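Local coordinates for protein TRAP dicarboxylate transporter, DctP subunit (PDB 4P47) that probably serves as the periplasmic solute-binding subunit of a TRAP transporter, capturing a small solute, perhaps a dicarboxylate, for uptake into the cell, at residues 26-30 against 251-256; 48-52 against 64-68; 143-147 against 264-268. All coordinates share one frame; numbering follows the deposited sequence. Where two conformers were deposited one is given.

Contact 1. Residues 26-30 against 251-256; sequences EIRSQ and RLNDEE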
ATOM      1  N   GLU A  26      35.734  -1.879  -5.855  1.00 35.86           N
ATOM      2  CA  GLU A  26      35.067  -2.670  -6.880  1.00 41.35           C
ATOM      3  C   GLU A  26      33.898  -3.447  -6.287  1.00 39.26           C
ATOM      4  O   GLU A  26      33.849  -3.689  -5.079  1.00 39.22           O
ATOM      5  CB  GLU A  26      36.047  -3.657  -7.514  1.00 45.93           C
ATOM      6  CG  GLU A  26      36.650  -4.635  -6.516  1.00 46.90           C
ATOM      7  CD  GLU A  26      37.194  -5.882  -7.181  1.00 51.77           C
ATOM      8  OE1 GLU A  26      38.024  -5.749  -8.113  1.00 52.73           O
ATOM      9  OE2 GLU A  26      36.780  -6.992  -6.779  1.00 53.22           O
ATOM     10  N   ILE A  27      32.968  -3.846  -7.150  1.00 31.52           N
ATOM     11  CA  ILE A  27      31.819  -4.644  -6.742  1.00 28.62           C
ATOM     12  C   ILE A  27      32.274  -6.047  -6.339  1.00 25.15           C
ATOM     13  O   ILE A  27      32.702  -6.845  -7.170  1.00 27.09           O
ATOM     14  CB  ILE A  27      30.758  -4.696  -7.869  1.00 27.22           C
ATOM     15  CG1 ILE A  27      30.248  -3.279  -8.154  1.00 31.75           C
ATOM     16  CG2 ILE A  27      29.587  -5.613  -7.494  1.00 24.47           C
ATOM     17  CD1 ILE A  27      29.252  -3.195  -9.299  1.00 35.36           C
ATOM     18  N   ARG A  28      32.195  -6.325  -5.043  1.00 21.49           N
ATOM     19  CA  ARG A  28      32.654  -7.591  -4.493  1.00 23.65           C
ATOM     20  C   ARG A  28      31.508  -8.591  -4.475  1.00 25.79           C
ATOM     21  O   ARG A  28      30.338  -8.217  -4.655  1.00 22.25           O
ATOM     22  CB  ARG A  28      33.185  -7.375  -3.074  1.00 22.59           C
ATOM     23  CG  ARG A  28      34.249  -6.309  -2.991  1.00 25.89           C
ATOM     24  CD  ARG A  28      34.365  -5.760  -1.596  1.00 28.07           C
ATOM     25  NE  ARG A  28      33.215  -4.927  -1.267  1.00 19.56           N
ATOM     26  CZ  ARG A  28      33.109  -4.217  -0.153  1.00 30.06           C
ATOM     27  NH1 ARG A  28      32.025  -3.489   0.063  1.00 28.53           N
ATOM     28  NH2 ARG A  28      34.084  -4.235   0.747  1.00 29.19           N
ATOM     29  N   SER A  29      31.834  -9.861  -4.286  0.83 21.54           N
ATOM     30  CA  SER A  29      30.800 -10.858  -4.094  0.83 22.05           C
ATOM     31  C   SER A  29      29.912 -10.396  -2.937  0.83 18.69           C
ATOM     32  O   SER A  29      30.409 -10.026  -1.877  0.83 15.29           O
ATOM     33  CB  SER A  29      31.425 -12.217  -3.787  0.83 31.41           C
ATOM     34  OG  SER A  29      30.431 -13.198  -3.559  0.83 31.57           O
ATOM     35  N   GLN A  30      28.602 -10.379  -3.158  1.00 14.54           N
ATOM     36  CA  GLN A  30      27.632 -10.093  -2.093  1.00 12.11           C
ATOM     37  C   GLN A  30      26.433 -11.015  -2.243  1.00 11.76           C
ATOM     38  O   GLN A  30      26.086 -11.446  -3.347  1.00 13.67           O
ATOM     39  CB  GLN A  30      27.154  -8.644  -2.145  1.00 11.55           C
ATOM     40  CG  GLN A  30      28.259  -7.588  -2.066  1.00 14.00           C
ATOM     41  CD  GLN A  30      28.900  -7.449  -0.683  1.00 15.51           C
ATOM     42  OE1 GLN A  30      28.426  -8.005   0.311  1.00 17.14           O
ATOM     43  NE2 GLN A  30      29.981  -6.691  -0.622  1.00 16.39           N
ATOM     44  N   ARG A 251      28.339  -1.725   5.022  1.00 14.30           N
ATOM     45  CA  ARG A 251      29.488  -2.512   4.584  1.00 14.06           C
ATOM     46  C   ARG A 251      29.711  -2.440   3.080  1.00 13.36           C
ATOM     47  O   ARG A 251      30.700  -2.948   2.579  1.00 17.90           O
ATOM     48  CB  ARG A 251      29.326  -3.974   4.975  1.00 20.97           C
ATOM     49  CG  ARG A 251      29.437  -4.262   6.444  1.00 33.12           C
ATOM     50  CD  ARG A 251      28.970  -5.688   6.710  1.00 45.31           C
ATOM     51  NE  ARG A 251      29.566  -6.271   7.909  1.00 54.84           N
ATOM     52  CZ  ARG A 251      29.313  -5.866   9.151  1.00 54.96           C
ATOM     53  NH1 ARG A 251      28.481  -4.856   9.373  1.00 56.31           N
ATOM     54  NH2 ARG A 251      29.904  -6.469  10.173  1.00 55.58           N
ATOM     55  N   LEU A 252      28.787  -1.844   2.345  1.00 12.64           N
ATOM     56  CA  LEU A 252      28.917  -1.786   0.896  1.00 12.33           C
ATOM     57  C   LEU A 252      29.689  -0.570   0.418  1.00 16.50           C
ATOM     58  O   LEU A 252      29.729   0.448   1.110  1.00 16.14           O
ATOM     59  CB  LEU A 252      27.523  -1.760   0.254  1.00 12.00           C
ATOM     60  CG  LEU A 252      26.597  -2.953   0.523  1.00 12.14           C
ATOM     61  CD1 LEU A 252      25.252  -2.690  -0.172  1.00 12.15           C
ATOM     62  CD2 LEU A 252      27.203  -4.282   0.070  1.00 16.29           C
ATOM     63  N   ASN A 253      30.279  -0.674  -0.768  1.00 15.11           N
ATOM     64  CA  ASN A 253      30.909   0.477  -1.403  1.00 13.91           C
ATOM     65  C   ASN A 253      29.941   1.212  -2.340  1.00 15.29           C
ATOM     66  O   ASN A 253      28.815   0.770  -2.557  1.00 13.30           O
ATOM     67  CB  ASN A 253      32.224   0.089  -2.106  1.00 18.55           C
ATOM     68  CG  ASN A 253      32.032  -0.890  -3.265  1.00 18.22           C
ATOM     69  OD1 ASN A 253      31.108  -0.758  -4.077  1.00 17.27           O
ATOM     70  ND2 ASN A 253      32.930  -1.880  -3.355  1.00 20.00           N
ATOM     71  N   ASP A 254      30.355   2.351  -2.875  1.00 15.90           N
ATOM     72  CA  ASP A 254      29.446   3.178  -3.650  1.00 15.98           C
ATOM     73  C   ASP A 254      28.982   2.508  -4.937  1.00 14.18           C
ATOM     74  O   ASP A 254      27.854   2.731  -5.376  1.00 14.02           O
ATOM     75  CB  ASP A 254      30.092   4.525  -3.958  1.00 16.16           C
ATOM     76  CG  ASP A 254      30.161   5.411  -2.741  1.00 20.12           C
ATOM     77  OD1 ASP A 254      29.442   5.131  -1.755  1.00 20.04           O
ATOM     78  OD2 ASP A 254      30.926   6.402  -2.765  1.00 22.77           O
ATOM     79  N   GLU A 255      29.844   1.708  -5.553  1.00 12.59           N
ATOM     80  CA  GLU A 255      29.467   1.036  -6.782  1.00 14.61           C
ATOM     81  C   GLU A 255      28.396  -0.015  -6.509  1.00 11.96           C
ATOM     82  O   GLU A 255      27.480  -0.156  -7.298  1.00 14.23           O
ATOM     83  CB  GLU A 255      30.688   0.426  -7.470  1.00 21.24           C
ATOM     84  CG  GLU A 255      31.755   1.453  -7.814  1.00 34.57           C
ATOM     85  CD  GLU A 255      32.944   1.400  -6.863  1.00 46.66           C
ATOM     86  OE1 GLU A 255      33.938   0.717  -7.201  1.00 50.40           O
ATOM     87  OE2 GLU A 255      32.886   2.038  -5.783  1.00 38.07           O
ATOM     88  N   GLU A 256      28.520  -0.732  -5.395  1.00 13.11           N
ATOM     89  CA  GLU A 256      27.529  -1.741  -5.015  1.00 11.68           C
ATOM     90  C   GLU A 256      26.194  -1.044  -4.689  1.00  9.83           C
ATOM     91  O   GLU A 256      25.128  -1.464  -5.134  1.00  9.49           O
ATOM     92  CB  GLU A 256      28.035  -2.557  -3.816  1.00 12.08           C
ATOM     93  CG  GLU A 256      29.260  -3.438  -4.137  1.00 14.88           C
ATOM     94  CD  GLU A 256      30.053  -3.885  -2.910  1.00 13.35           C
ATOM     95  OE1 GLU A 256      30.024  -3.237  -1.849  1.00 15.63           O
ATOM     96  OE2 GLU A 256      30.757  -4.919  -3.009  1.00 16.96           O
TER
HETATM   97  O   HOH W   1      32.932  -3.835   3.778  1.00 36.12           O
HETATM   98  O   HOH W   2      31.021  -6.154   2.073  1.00 33.60           O
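The capping box that starts helix 254-288, built from N253 and E256, doubles as the docking place for the N-terminal segment 26-30, with R28 gripping E256. The guanidinium lies side-on to the carboxylate, planes 25° apart: NE of R28 reaches OE2 of E256 at 3.0 Å and NH1 of R28 reaches OE1 of E256 at 2.8 Å, each on the syn side. A bend in the chain of R28 (chi3 -72°) turns the group back over the helix start, where NH1 of R28 also meets a lone pair of R251 O at 2.9 Å. A long, flexible arginine suits this place, since its N-H groups serve a carboxylate and a carbonyl together. OE2 of E256 takes two further donors: the backbone N of R28 on the anti side, at 2.9 Å, and NE2 of Q30 from above the carboxylate plane, at 3.1 Å. OE1 is shared with the backbone N of N253. Five bonds and the helix start would probably keep this buried glutamate ionised. Asparagine suits the cap because its amide faces two ways: N253 OD1 accepts from E256 N, while N253 ND2 donates to E26 O at 2.7 Å. Beside the polar network, I27 lays CG1 on CB of E255 and CG2 near CG of E256. With an alanine in place of E256, R28 would probably be left without its charged mate, and the backbone N of R28 and of N253 without the oxygens they bond. Reciprocal side-chain-to-backbone N bonds between N253 and E256 are the signature of the capping box at a helix N terminus.

Contact 2. Residues 48-52 against 64-68; sequences MEKFA and NVKLF
V65 and L67 point from their strand at the helix segment 48-52, and the tightest packing is where A52 meets V65: CB to CB is 3.8 Å, and the CA atoms approach to 5.2 Å. Alanine suits this spot because its single methyl lets the backbones come close. Next to it the ring of F51 swings in with CG anti to the backbone N (chi1 173°), bringing CE2 to 3.9 Å from CG2 of V65; the two side chains cross at about a right angle, on a buried flank that helix 254-288 also covers. Helix and strand belong to the beta-alpha-beta unit of strand 30-35, helix 43-58 and strand 63-68, so the helix runs back against its strands, here at 163° to segment 64-68. Toward M48 the spacing grows, with the CA atoms of M48 and L67 7.4 Å apart. The branched end of L67 fills the interval, CD1 lying 4.0 Å from CB of M48. On the more open side CD1 of L67 also touches CG of E49, where both residues are partly exposed. At the far end no direct polar bond joins the backbones; water 3 donates to A52 O and accepts from V65 N at 2.8 Å.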
ATOM      1  N   MET A  48      10.148  -8.133  -7.492  1.00  7.11           N
ATOM      2  CA  MET A  48      11.344  -8.679  -6.852  1.00  8.02           C
ATOM      3  C   MET A  48      12.220  -9.439  -7.845  1.00  6.51           C
ATOM      4  O   MET A  48      13.443  -9.352  -7.807  1.00  7.11           O
ATOM      5  CB  MET A  48      10.949  -9.615  -5.718  1.00  8.28           C
ATOM      6  CG  MET A  48      10.300  -8.882  -4.550  1.00  7.67           C
ATOM      7  SD  MET A  48       9.484  -9.976  -3.374  1.00  8.49           S
ATOM      8  CE  MET A  48      10.920 -10.678  -2.547  1.00 11.71           C
ATOM      9  N   GLU A  49      11.585 -10.169  -8.753  1.00  7.28           N
ATOM     10  CA  GLU A  49      12.318 -10.921  -9.772  1.00  8.12           C
ATOM     11  C   GLU A  49      13.019  -9.991 -10.747  1.00  7.63           C
ATOM     12  O   GLU A  49      14.165 -10.229 -11.127  1.00  8.11           O
ATOM     13  CB  GLU A  49      11.360 -11.859 -10.529  1.00  8.89           C
ATOM     14  CG  GLU A  49      10.871 -12.999  -9.662  1.00 11.89           C
ATOM     15  CD  GLU A  49       9.663 -13.726 -10.222  1.00 20.77           C
ATOM     16  OE1 GLU A  49       8.994 -13.194 -11.129  1.00 19.76           O
ATOM     17  OE2 GLU A  49       9.388 -14.842  -9.736  1.00 24.58           O
ATOM     18  N   LYS A  50      12.348  -8.911 -11.139  1.00  7.47           N
ATOM     19  CA  LYS A  50      12.969  -7.908 -11.986  1.00  8.61           C
ATOM     20  C   LYS A  50      14.167  -7.273 -11.281  1.00  7.47           C
ATOM     21  O   LYS A  50      15.247  -7.118 -11.877  1.00  7.63           O
ATOM     22  CB  LYS A  50      11.961  -6.838 -12.418  1.00  8.87           C
ATOM     23  CG  LYS A  50      12.530  -5.706 -13.274  1.00  8.81           C
ATOM     24  CD  LYS A  50      13.105  -6.152 -14.598  1.00 12.38           C
ATOM     25  CE  LYS A  50      12.071  -6.782 -15.459  1.00 16.05           C
ATOM     26  NZ  LYS A  50      12.666  -7.001 -16.815  1.00 21.58           N
ATOM     27  N   PHE A  51      13.977  -6.884 -10.021  1.00  6.85           N
ATOM     28  CA  PHE A  51      15.060  -6.339  -9.203  1.00  8.03           C
ATOM     29  C   PHE A  51      16.265  -7.286  -9.191  1.00  8.53           C
ATOM     30  O   PHE A  51      17.405  -6.884  -9.440  1.00  7.07           O
ATOM     31  CB  PHE A  51      14.553  -6.057  -7.786  1.00  7.61           C
ATOM     32  CG  PHE A  51      15.640  -5.645  -6.837  1.00  6.26           C
ATOM     33  CD1 PHE A  51      16.119  -4.327  -6.815  1.00  6.50           C
ATOM     34  CD2 PHE A  51      16.229  -6.559  -5.985  1.00  6.53           C
ATOM     35  CE1 PHE A  51      17.128  -3.952  -5.957  1.00  7.19           C
ATOM     36  CE2 PHE A  51      17.236  -6.172  -5.127  1.00  7.52           C
ATOM     37  CZ  PHE A  51      17.681  -4.855  -5.116  1.00  7.17           C
ATOM     38  N   ALA A  52      16.012  -8.555  -8.882  1.00  7.69           N
ATOM     39  CA  ALA A  52      17.096  -9.543  -8.791  1.00  8.18           C
ATOM     40  C   ALA A  52      17.850  -9.661 -10.116  1.00  6.95           C
ATOM     41  O   ALA A  52      19.073  -9.750 -10.138  1.00  8.16           O
ATOM     42  CB  ALA A  52      16.532 -10.903  -8.376  1.00  9.40           C
ATOM     43  N   ASN A  64      24.269 -11.396  -5.841  1.00 12.83           N
ATOM     44  CA  ASN A  64      23.172 -12.320  -6.064  1.00 12.94           C
ATOM     45  C   ASN A  64      22.046 -12.051  -5.096  1.00 11.12           C
ATOM     46  O   ASN A  64      22.257 -12.064  -3.890  1.00 13.36           O
ATOM     47  CB  ASN A  64      23.657 -13.764  -5.886  1.00 22.00           C
ATOM     48  CG  ASN A  64      22.531 -14.779  -5.887  1.00 36.17           C
ATOM     49  OD1 ASN A  64      21.848 -14.970  -6.894  1.00 42.06           O
ATOM     50  ND2 ASN A  64      22.351 -15.459  -4.761  1.00 36.40           N
ATOM     51  N   VAL A  65      20.853 -11.842  -5.634  1.00  9.42           N
ATOM     52  CA  VAL A  65      19.665 -11.598  -4.820  1.00  9.73           C
ATOM     53  C   VAL A  65      18.855 -12.876  -4.776  1.00  9.21           C
ATOM     54  O   VAL A  65      18.426 -13.375  -5.810  1.00 12.74           O
ATOM     55  CB  VAL A  65      18.836 -10.459  -5.408  1.00  9.64           C
ATOM     56  CG1 VAL A  65      17.613 -10.182  -4.548  1.00 12.24           C
ATOM     57  CG2 VAL A  65      19.689  -9.213  -5.556  1.00 10.85           C
ATOM     58  N   LYS A  66      18.709 -13.425  -3.582  1.00  7.98           N
ATOM     59  CA  LYS A  66      17.941 -14.640  -3.342  1.00  9.94           C
ATOM     60  C   LYS A  66      16.590 -14.279  -2.725  1.00  8.49           C
ATOM     61  O   LYS A  66      16.530 -13.639  -1.668  1.00  9.49           O
ATOM     62  CB  LYS A  66      18.737 -15.540  -2.402  1.00 11.97           C
ATOM     63  CG  LYS A  66      18.105 -16.853  -2.086  1.00 13.47           C
ATOM     64  CD  LYS A  66      19.081 -17.699  -1.295  1.00 17.40           C
ATOM     65  CE  LYS A  66      18.512 -19.038  -0.912  1.00 16.29           C
ATOM     66  NZ  LYS A  66      19.584 -19.786  -0.172  1.00 19.43           N
ATOM     67  N   LEU A  67      15.512 -14.708  -3.375  1.00  8.30           N
ATOM     68  CA  LEU A  67      14.149 -14.332  -2.963  1.00  9.50           C
ATOM     69  C   LEU A  67      13.566 -15.286  -1.933  1.00 10.17           C
ATOM     70  O   LEU A  67      13.717 -16.518  -2.054  1.00 10.64           O
ATOM     71  CB  LEU A  67      13.220 -14.255  -4.180  1.00  8.36           C
ATOM     72  CG  LEU A  67      13.672 -13.348  -5.319  1.00  9.97           C
ATOM     73  CD1 LEU A  67      12.518 -13.194  -6.294  1.00 13.17           C
ATOM     74  CD2 LEU A  67      14.149 -11.984  -4.828  1.00  9.32           C
ATOM     75  N   PHE A  68      12.888 -14.732  -0.936  1.00  8.47           N
ATOM     76  CA  PHE A  68      12.193 -15.520   0.077  1.00  9.39           C
ATOM     77  C   PHE A  68      10.767 -15.023   0.113  1.00  8.54           C
ATOM     78  O   PHE A  68      10.360 -14.312   1.041  1.00  8.76           O
ATOM     79  CB  PHE A  68      12.830 -15.382   1.462  1.00  9.08           C
ATOM     80  CG  PHE A  68      14.164 -16.057   1.596  1.00  9.73           C
ATOM     81  CD1 PHE A  68      15.300 -15.477   1.054  1.00  9.07           C
ATOM     82  CD2 PHE A  68      14.297 -17.261   2.282  1.00  9.73           C
ATOM     83  CE1 PHE A  68      16.549 -16.078   1.195  1.00 11.02           C
ATOM     84  CE2 PHE A  68      15.531 -17.862   2.417  1.00 11.52           C
ATOM     85  CZ  PHE A  68      16.652 -17.286   1.866  1.00 12.74           C
TER
HETATM   86  O   HOH W   3      20.390 -11.659  -8.426  1.00 12.79           O

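Contact 3. Residues 143-147 against 264-268; sequences GLAYW and AVEAR
Segment 143-147 of strand 141-156 and segment 264-268 of helix 254-288 run in the same direction, their axes only 2° apart and 7.9 Å away at closest, and the backbones draw nearest where W147 faces R268. Within the sheet, on which the helix packs, L144 and A145 both bond to V242 of strand 229-245, and the helix-like psi of L144 (-41°), with two residues set against one, is consistent with a classic beta bulge. Both residues consequently reach one methyl group: CB of L144 lies 4.0 Å and CB of A145 4.2 Å from CB of A264. Alanines suit so close a meeting, giving apolar contact without bulk. CG of W147 stands beside the backbone N (chi1 -68°), which sends the indole across the helix with its NE1 edge aimed at A264 O, 3.3 Å away in the ring plane. The bond is long and weak, though fairly straight; the same carbonyl also accepts R268 N within the helix. On one side of NE1, CZ2 of W147 meets CB of A267 at 3.8 Å; on the other, its CD1 lies 3.5 Å from CB of R268. The aliphatic stem of R268 passes close to the strand backbone, CG of R268 lying 3.1 Å from Y146 O. Beyond its bend the guanidinium has V265 CB over one face, while water 4 lies in its plane, accepting from NH1 and from Y146 N. The hydroxyl of Y146 turns elsewhere, to G129 O. With one weak direct hydrogen bond and one water bridge, the contact probably rests chiefly on the apolar fit of L144, the alanines, the indole and the arginine stem, while the polar groups give a buried indole N-H and a strand amide their partners.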
ATOM      1  N   GLY A 143      15.715   3.184   3.169  1.00  7.24           N
ATOM      2  CA  GLY A 143      14.666   3.120   2.161  1.00  6.83           C
ATOM      3  C   GLY A 143      15.228   3.279   0.759  1.00  6.95           C
ATOM      4  O   GLY A 143      16.047   4.160   0.483  1.00 10.15           O
ATOM      5  N   LEU A 144      14.828   2.420  -0.158  1.00  6.30           N
ATOM      6  CA  LEU A 144      15.332   2.456  -1.528  1.00  6.76           C
ATOM      7  C   LEU A 144      14.328   3.003  -2.548  1.00  8.16           C
ATOM      8  O   LEU A 144      14.698   3.764  -3.440  1.00 10.70           O
ATOM      9  CB  LEU A 144      15.778   1.051  -1.940  1.00  7.94           C
ATOM     10  CG  LEU A 144      16.946   0.466  -1.155  1.00  8.05           C
ATOM     11  CD1 LEU A 144      17.164  -0.979  -1.547  1.00  9.78           C
ATOM     12  CD2 LEU A 144      18.226   1.292  -1.403  1.00 10.63           C
ATOM     13  N   ALA A 145      13.058   2.628  -2.433  1.00  7.92           N
ATOM     14  CA  ALA A 145      12.035   3.008  -3.401  1.00  7.32           C
ATOM     15  C   ALA A 145      10.683   2.650  -2.824  1.00  6.55           C
ATOM     16  O   ALA A 145      10.584   1.836  -1.898  1.00  6.61           O
ATOM     17  CB  ALA A 145      12.240   2.288  -4.734  1.00  8.45           C
ATOM     18  N   TYR A 146       9.648   3.269  -3.367  1.00  5.69           N
ATOM     19  CA  TYR A 146       8.284   2.859  -3.119  1.00  6.70           C
ATOM     20  C   TYR A 146       7.755   2.094  -4.322  1.00  7.65           C
ATOM     21  O   TYR A 146       7.917   2.526  -5.464  1.00  7.90           O
ATOM     22  CB  TYR A 146       7.385   4.069  -2.836  1.00  7.86           C
ATOM     23  CG  TYR A 146       7.750   4.821  -1.595  1.00  5.57           C
ATOM     24  CD1 TYR A 146       7.341   4.376  -0.354  1.00  6.16           C
ATOM     25  CD2 TYR A 146       8.492   5.988  -1.649  1.00  6.99           C
ATOM     26  CE1 TYR A 146       7.674   5.049   0.805  1.00  6.56           C
ATOM     27  CE2 TYR A 146       8.808   6.675  -0.498  1.00  6.02           C
ATOM     28  CZ  TYR A 146       8.391   6.208   0.720  1.00  6.49           C
ATOM     29  OH  TYR A 146       8.697   6.882   1.893  1.00  8.35           O
ATOM     30  N   TRP A 147       7.154   0.939  -4.054  1.00  6.34           N
ATOM     31  CA  TRP A 147       6.463   0.153  -5.068  1.00  6.42           C
ATOM     32  C   TRP A 147       4.963   0.180  -4.713  1.00  6.28           C
ATOM     33  O   TRP A 147       4.562   0.875  -3.768  1.00  6.73           O
ATOM     34  CB  TRP A 147       6.979  -1.282  -5.078  1.00  5.62           C
ATOM     35  CG  TRP A 147       8.400  -1.490  -5.544  1.00  6.21           C
ATOM     36  CD1 TRP A 147       9.313  -0.549  -5.911  1.00  6.76           C
ATOM     37  CD2 TRP A 147       9.043  -2.750  -5.674  1.00  5.22           C
ATOM     38  NE1 TRP A 147      10.491  -1.160  -6.285  1.00  6.43           N
ATOM     39  CE2 TRP A 147      10.344  -2.518  -6.131  1.00  5.73           C
ATOM     40  CE3 TRP A 147       8.639  -4.072  -5.416  1.00  6.88           C
ATOM     41  CZ2 TRP A 147      11.247  -3.560  -6.341  1.00  6.38           C
ATOM     42  CZ3 TRP A 147       9.518  -5.094  -5.640  1.00  6.85           C
ATOM     43  CH2 TRP A 147      10.812  -4.838  -6.076  1.00  7.02           C
ATOM     44  N   ALA A 264      16.475  -0.847  -7.895  1.00  6.03           N
ATOM     45  CA  ALA A 264      15.247  -0.609  -7.142  1.00  6.87           C
ATOM     46  C   ALA A 264      14.310   0.348  -7.866  1.00  6.87           C
ATOM     47  O   ALA A 264      13.088   0.129  -7.892  1.00  6.36           O
ATOM     48  CB  ALA A 264      15.570  -0.064  -5.777  1.00  7.55           C
ATOM     49  N   VAL A 265      14.843   1.408  -8.458  1.00  7.68           N
ATOM     50  CA  VAL A 265      13.972   2.393  -9.111  1.00  9.06           C
ATOM     51  C   VAL A 265      13.525   1.922 -10.490  1.00  8.55           C
ATOM     52  O   VAL A 265      12.404   2.208 -10.899  1.00  9.65           O
ATOM     53  CB  VAL A 265      14.596   3.825  -9.176  1.00 12.13           C
ATOM     54  CG1 VAL A 265      14.839   4.344  -7.783  1.00 11.58           C
ATOM     55  CG2 VAL A 265      15.861   3.865 -10.005  1.00 17.79           C
ATOM     56  N   GLU A 266      14.375   1.188 -11.224  1.00  7.81           N
ATOM     57  CA  GLU A 266      13.964   0.618 -12.477  1.00  7.90           C
ATOM     58  C   GLU A 266      12.886  -0.453 -12.220  1.00  7.90           C
ATOM     59  O   GLU A 266      11.857  -0.493 -12.902  1.00  9.01           O
ATOM     60  CB  GLU A 266      15.166   0.056 -13.261  1.00  9.83           C
ATOM     61  CG  GLU A 266      14.773  -0.480 -14.635  1.00 11.07           C
ATOM     62  CD  GLU A 266      15.929  -1.009 -15.459  1.00 13.40           C
ATOM     63  OE1 GLU A 266      17.094  -0.874 -15.050  1.00 12.57           O
ATOM     64  OE2 GLU A 266      15.629  -1.608 -16.513  1.00 18.54           O
ATOM     65  N   ALA A 267      13.085  -1.304 -11.214  1.00  7.20           N
ATOM     66  CA  ALA A 267      12.096  -2.328 -10.899  1.00  6.94           C
ATOM     67  C   ALA A 267      10.784  -1.696 -10.434  1.00  6.96           C
ATOM     68  O   ALA A 267       9.718  -2.220 -10.713  1.00  7.92           O
ATOM     69  CB  ALA A 267      12.619  -3.303  -9.866  1.00  7.73           C
ATOM     70  N   ARG A 268      10.864  -0.579  -9.735  1.00  6.76           N
ATOM     71  CA  ARG A 268       9.683   0.151  -9.297  1.00  6.78           C
ATOM     72  C   ARG A 268       8.739   0.458 -10.442  1.00  6.65           C
ATOM     73  O   ARG A 268       7.540   0.180 -10.363  1.00  7.13           O
ATOM     74  CB  ARG A 268      10.097   1.461  -8.623  1.00  6.92           C
ATOM     75  CG  ARG A 268       8.961   2.438  -8.371  1.00  7.28           C
ATOM     76  CD  ARG A 268       9.490   3.785  -7.959  1.00  6.38           C
ATOM     77  NE  ARG A 268       9.998   4.516  -9.122  1.00  7.40           N
ATOM     78  CZ  ARG A 268      10.734   5.611  -9.058  1.00  9.03           C
ATOM     79  NH1 ARG A 268      11.109   6.121  -7.905  1.00  9.34           N
ATOM     80  NH2 ARG A 268      11.121   6.182 -10.191  1.00 11.74           N
TER
HETATM   81  O   HOH W   4      10.078   5.554  -5.191  1.00  8.49           O

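From the N terminus, residues 26-30, the first modelled, meet 251-256, so contact 1 closes a loop of 220 residues and ties the start of the modelled chain to the start of helix 254-288. Contact 2 is nested within it, a short loop of 11 residues joining helix 43-58 to strand 63-68. Contact 3 opens after contact 2 has closed; it closes a loop of 116 residues, ties strand 141-156 to helix 254-288 and crosses contact 1. Q30 O probably bonds N64 N, joining contacts 1 and 2. Between contacts 2 and 3, M48 packs on W147 of strand 141-156 and F51 on A264 and A267 of helix 254-288, setting helix 43-58 against both.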